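Local coordinates for Box C/D snoRNA protein 1 (Saccharomyces cerevisiae, PDB 6THL) that is required for the accumulation of box C/D snoRNAs, involved in snoRNA processing, snoRNA transport to the nucleolus and ribosome biogenesis, at residues Met38-Leu49 with Leu61-Thr72. Residues are numbered along the deposited sequence; the frame is centred on the assembly and turned at random.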
# COMPACT_ATOMS: atom_id res chain seq x y z
N MET B 38 -1.03 17.73 28.20
CA MET B 38 -0.33 16.76 29.03
C MET B 38 1.00 17.29 29.53
O MET B 38 1.53 16.77 30.50
CB MET B 38 -0.08 15.45 28.27
CG MET B 38 -1.16 14.39 28.42
SD MET B 38 -0.79 12.88 27.49
CE MET B 38 -1.06 13.50 25.83
N ASP B 39 1.53 18.31 28.85
CA ASP B 39 2.76 19.02 29.27
C ASP B 39 4.07 18.22 29.09
O ASP B 39 5.06 18.40 29.82
CB ASP B 39 2.65 19.51 30.72
CG ASP B 39 3.78 20.44 31.10
OD1 ASP B 39 4.18 21.28 30.24
OD2 ASP B 39 4.27 20.30 32.25
N LEU B 40 4.06 17.37 28.07
CA LEU B 40 5.20 16.50 27.81
C LEU B 40 5.36 16.09 26.32
O LEU B 40 4.63 16.55 25.44
CB LEU B 40 5.14 15.29 28.75
CG LEU B 40 3.83 14.52 28.88
CD1 LEU B 40 3.47 13.81 27.58
CD2 LEU B 40 4.00 13.51 30.02
N PHE B 41 6.35 15.25 26.06
CA PHE B 41 6.53 14.70 24.74
C PHE B 41 5.92 13.32 24.56
O PHE B 41 5.95 12.48 25.46
CB PHE B 41 8.00 14.67 24.36
CG PHE B 41 8.20 14.69 22.88
CD1 PHE B 41 8.20 15.89 22.18
CD2 PHE B 41 8.30 13.50 22.16
CE1 PHE B 41 8.35 15.91 20.81
CE2 PHE B 41 8.45 13.51 20.79
CZ PHE B 41 8.48 14.71 20.12
N VAL B 42 5.35 13.10 23.38
CA VAL B 42 4.75 11.82 23.04
C VAL B 42 5.29 11.30 21.74
O VAL B 42 5.83 12.02 20.91
CB VAL B 42 3.20 11.84 23.03
CG1 VAL B 42 2.68 12.41 24.33
CG2 VAL B 42 2.65 12.63 21.85
N TRP B 43 5.11 10.02 21.56
CA TRP B 43 5.98 9.28 20.71
C TRP B 43 5.17 8.24 19.93
O TRP B 43 4.50 7.38 20.51
CB TRP B 43 7.01 8.57 21.59
CG TRP B 43 8.17 9.41 21.95
CD1 TRP B 43 8.49 9.88 23.19
CD2 TRP B 43 9.17 9.90 21.06
NE1 TRP B 43 9.64 10.64 23.12
CE2 TRP B 43 10.08 10.66 21.83
CE3 TRP B 43 9.39 9.76 19.68
CZ2 TRP B 43 11.19 11.27 21.28
CZ3 TRP B 43 10.49 10.39 19.12
CH2 TRP B 43 11.39 11.13 19.91
N SER B 44 5.23 8.34 18.61
CA SER B 44 4.80 7.24 17.80
C SER B 44 5.95 6.21 17.89
O SER B 44 7.13 6.57 17.77
CB SER B 44 4.54 7.74 16.37
OG SER B 44 4.06 9.08 16.41
N VAL B 45 5.63 4.95 18.14
CA VAL B 45 6.63 3.92 17.92
C VAL B 45 6.12 2.94 16.86
O VAL B 45 4.91 2.72 16.72
CB VAL B 45 7.09 3.21 19.23
CG1 VAL B 45 7.35 4.20 20.36
CG2 VAL B 45 6.10 2.16 19.68
N GLU B 46 7.04 2.34 16.11
CA GLU B 46 6.71 1.25 15.19
C GLU B 46 6.98 -0.14 15.82
O GLU B 46 8.12 -0.59 15.99
CB GLU B 46 7.48 1.41 13.87
CG GLU B 46 7.21 0.25 12.92
CD GLU B 46 8.04 0.32 11.68
OE1 GLU B 46 7.65 -0.39 10.74
OE2 GLU B 46 9.05 1.06 11.65
N TRP B 47 5.91 -0.83 16.18
CA TRP B 47 6.04 -2.15 16.76
C TRP B 47 6.22 -3.13 15.62
O TRP B 47 5.48 -3.09 14.66
CB TRP B 47 4.80 -2.51 17.58
CG TRP B 47 4.65 -1.68 18.78
CD1 TRP B 47 3.85 -0.60 18.93
CD2 TRP B 47 5.36 -1.83 20.01
NE1 TRP B 47 4.01 -0.07 20.19
CE2 TRP B 47 4.93 -0.82 20.86
CE3 TRP B 47 6.32 -2.75 20.46
CZ2 TRP B 47 5.41 -0.69 22.15
CZ3 TRP B 47 6.81 -2.61 21.75
CH2 TRP B 47 6.35 -1.59 22.58
N ILE B 48 7.23 -3.98 15.72
CA ILE B 48 7.38 -5.10 14.81
C ILE B 48 7.50 -6.37 15.64
O ILE B 48 8.50 -6.57 16.33
CB ILE B 48 8.62 -4.94 13.93
CG1 ILE B 48 8.45 -3.78 12.95
CG2 ILE B 48 8.87 -6.22 13.16
CD1 ILE B 48 9.73 -3.26 12.37
N LEU B 49 6.47 -7.21 15.57
CA LEU B 49 6.40 -8.46 16.30
C LEU B 49 6.93 -9.58 15.44
O LEU B 49 6.42 -9.79 14.33
CB LEU B 49 4.94 -8.77 16.66
CG LEU B 49 4.24 -7.65 17.45
CD1 LEU B 49 2.96 -8.18 18.05
CD2 LEU B 49 5.09 -7.04 18.55
N LEU B 61 5.56 -11.48 9.75
CA LEU B 61 5.68 -10.40 10.75
C LEU B 61 4.31 -9.78 11.01
O LEU B 61 3.38 -9.98 10.25
CB LEU B 61 6.63 -9.29 10.29
CG LEU B 61 8.11 -9.66 10.08
CD1 LEU B 61 9.00 -8.44 9.83
CD2 LEU B 61 8.64 -10.45 11.27
N PHE B 62 4.17 -9.08 12.13
CA PHE B 62 3.02 -8.17 12.33
C PHE B 62 3.59 -6.88 12.81
O PHE B 62 4.25 -6.84 13.86
CB PHE B 62 1.97 -8.67 13.36
CG PHE B 62 0.88 -7.64 13.69
CD1 PHE B 62 -0.39 -7.78 13.21
CD2 PHE B 62 1.14 -6.57 14.54
CE1 PHE B 62 -1.36 -6.85 13.51
CE2 PHE B 62 0.16 -5.65 14.84
CZ PHE B 62 -1.08 -5.79 14.33
N LYS B 63 3.33 -5.83 12.03
CA LYS B 63 3.81 -4.51 12.34
C LYS B 63 2.62 -3.67 12.76
O LYS B 63 1.51 -3.86 12.30
CB LYS B 63 4.50 -3.96 11.11
CG LYS B 63 5.60 -4.89 10.63
CD LYS B 63 5.58 -5.11 9.13
CE LYS B 63 6.27 -3.99 8.38
NZ LYS B 63 7.10 -4.54 7.27
N HIS B 64 2.83 -2.78 13.71
CA HIS B 64 1.81 -1.83 14.04
C HIS B 64 2.43 -0.59 14.62
O HIS B 64 3.33 -0.68 15.42
CB HIS B 64 0.77 -2.41 14.98
CG HIS B 64 -0.32 -1.44 15.30
ND1 HIS B 64 -1.56 -1.52 14.73
CD2 HIS B 64 -0.32 -0.33 16.07
CE1 HIS B 64 -2.31 -0.52 15.17
NE2 HIS B 64 -1.57 0.22 15.98
N VAL B 65 1.90 0.57 14.22
CA VAL B 65 2.39 1.86 14.65
C VAL B 65 1.43 2.49 15.64
O VAL B 65 0.28 2.71 15.29
CB VAL B 65 2.53 2.77 13.43
CG1 VAL B 65 3.03 4.15 13.83
CG2 VAL B 65 3.48 2.12 12.46
N SER B 66 1.90 2.73 16.86
CA SER B 66 1.09 3.34 17.91
C SER B 66 1.48 4.77 17.97
O SER B 66 2.57 5.11 17.60
CB SER B 66 1.33 2.69 19.25
OG SER B 66 0.79 1.38 19.27
N HIS B 67 0.57 5.60 18.42
CA HIS B 67 0.80 7.03 18.46
C HIS B 67 0.61 7.54 19.88
O HIS B 67 0.01 6.88 20.71
CB HIS B 67 -0.21 7.73 17.57
CG HIS B 67 -0.02 7.51 16.10
ND1 HIS B 67 1.07 7.99 15.42
CD2 HIS B 67 -0.83 6.94 15.18
CE1 HIS B 67 0.95 7.69 14.14
NE2 HIS B 67 -0.19 7.05 13.97
N ARG B 68 1.09 8.75 20.15
CA ARG B 68 0.82 9.42 21.43
C ARG B 68 1.14 8.54 22.63
O ARG B 68 0.35 8.41 23.55
CB ARG B 68 -0.62 9.95 21.49
CG ARG B 68 -0.73 11.43 21.15
CD ARG B 68 -2.17 11.87 20.96
NE ARG B 68 -2.28 13.26 20.46
CZ ARG B 68 -3.26 13.73 19.67
NH1 ARG B 68 -4.25 12.94 19.26
NH2 ARG B 68 -3.26 15.01 19.28
N ILE B 69 2.30 7.90 22.60
CA ILE B 69 2.79 7.19 23.74
C ILE B 69 3.55 8.17 24.58
O ILE B 69 4.37 8.91 24.06
CB ILE B 69 3.76 6.10 23.33
CG1 ILE B 69 3.01 5.01 22.57
CG2 ILE B 69 4.45 5.53 24.55
CD1 ILE B 69 3.91 4.17 21.69
N LYS B 70 3.30 8.16 25.89
CA LYS B 70 3.85 9.21 26.77
C LYS B 70 5.33 8.96 27.05
O LYS B 70 5.70 7.85 27.42
CB LYS B 70 3.04 9.29 28.06
CG LYS B 70 1.53 9.29 27.81
CD LYS B 70 0.74 10.11 28.84
CE LYS B 70 0.85 9.56 30.26
NZ LYS B 70 0.23 8.22 30.45
N GLU B 71 6.17 9.98 26.85
CA GLU B 71 7.61 9.80 27.01
C GLU B 71 7.93 9.22 28.36
O GLU B 71 8.87 8.43 28.51
CB GLU B 71 8.38 11.10 26.83
CG GLU B 71 8.12 12.21 27.84
CD GLU B 71 8.90 13.47 27.48
OE1 GLU B 71 10.03 13.36 26.94
OE2 GLU B 71 8.40 14.59 27.71
N THR B 72 7.15 9.63 29.35
CA THR B 72 7.25 9.11 30.71
C THR B 72 6.27 7.96 30.81
O THR B 72 5.13 8.13 31.26
CB THR B 72 6.91 10.21 31.73
OG1 THR B 72 5.55 10.61 31.52
CG2 THR B 72 7.81 11.45 31.55
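Ile69 sends its CD1 methyl across to Val45, where it sits between the two prongs of the valine, 3.6 Å from CG2. The CG1 branch of Ile69, anti to the carbonyl carbon (chi1 -68°), reaches past the Trp43 carbonyl. Val45 CG2 lies over one face of the Trp47 indole, toward its rim, while Ser66 CB and OG meet the edge of that ring; Ser66 OG is hydrogen-bonded to the Met79 carbonyl. Beyond, Leu49 CD1 meets the Phe62 ring at CD2, 4.3 Å away, and helix 81-90 packs against both residues. On the other face, with Glu46 and Val65, Ile48 CG1 lies alongside Lys63 CG at 3.8 Å.

Toward the other end, Val42 CG2 rests on the aliphatic stem of Arg68. Glu71 bends back along the Phe41 backbone: its OE2 accepts the Phe41 N-H at 2.7 Å, from above the carboxylate plane, and its own N donates to Phe41 O. CB of Glu71 fits against the Trp43 edge at CD1, and OE1 is salt-bridged to Arg13. With an alanine in place of Glu71, the Phe41 N-H would probably lose its acceptor and Arg13 this carboxylate.

Paired backbone bonds join Trp47 with His64 and Leu49 with Phe62, but the register slips by one residue between Trp43 and Val45. There His67 brings its ND1 edge to Ser44 OG in a weak hydrogen bond, while its NE2 bonds to the backbone of another protein's chain, and Ser44 OG to Arg31 N. Strands 40-49 and 62-70 form an antiparallel beta hairpin interrupted by a beta bulge, within the mixed sheet of the BCD1 domain.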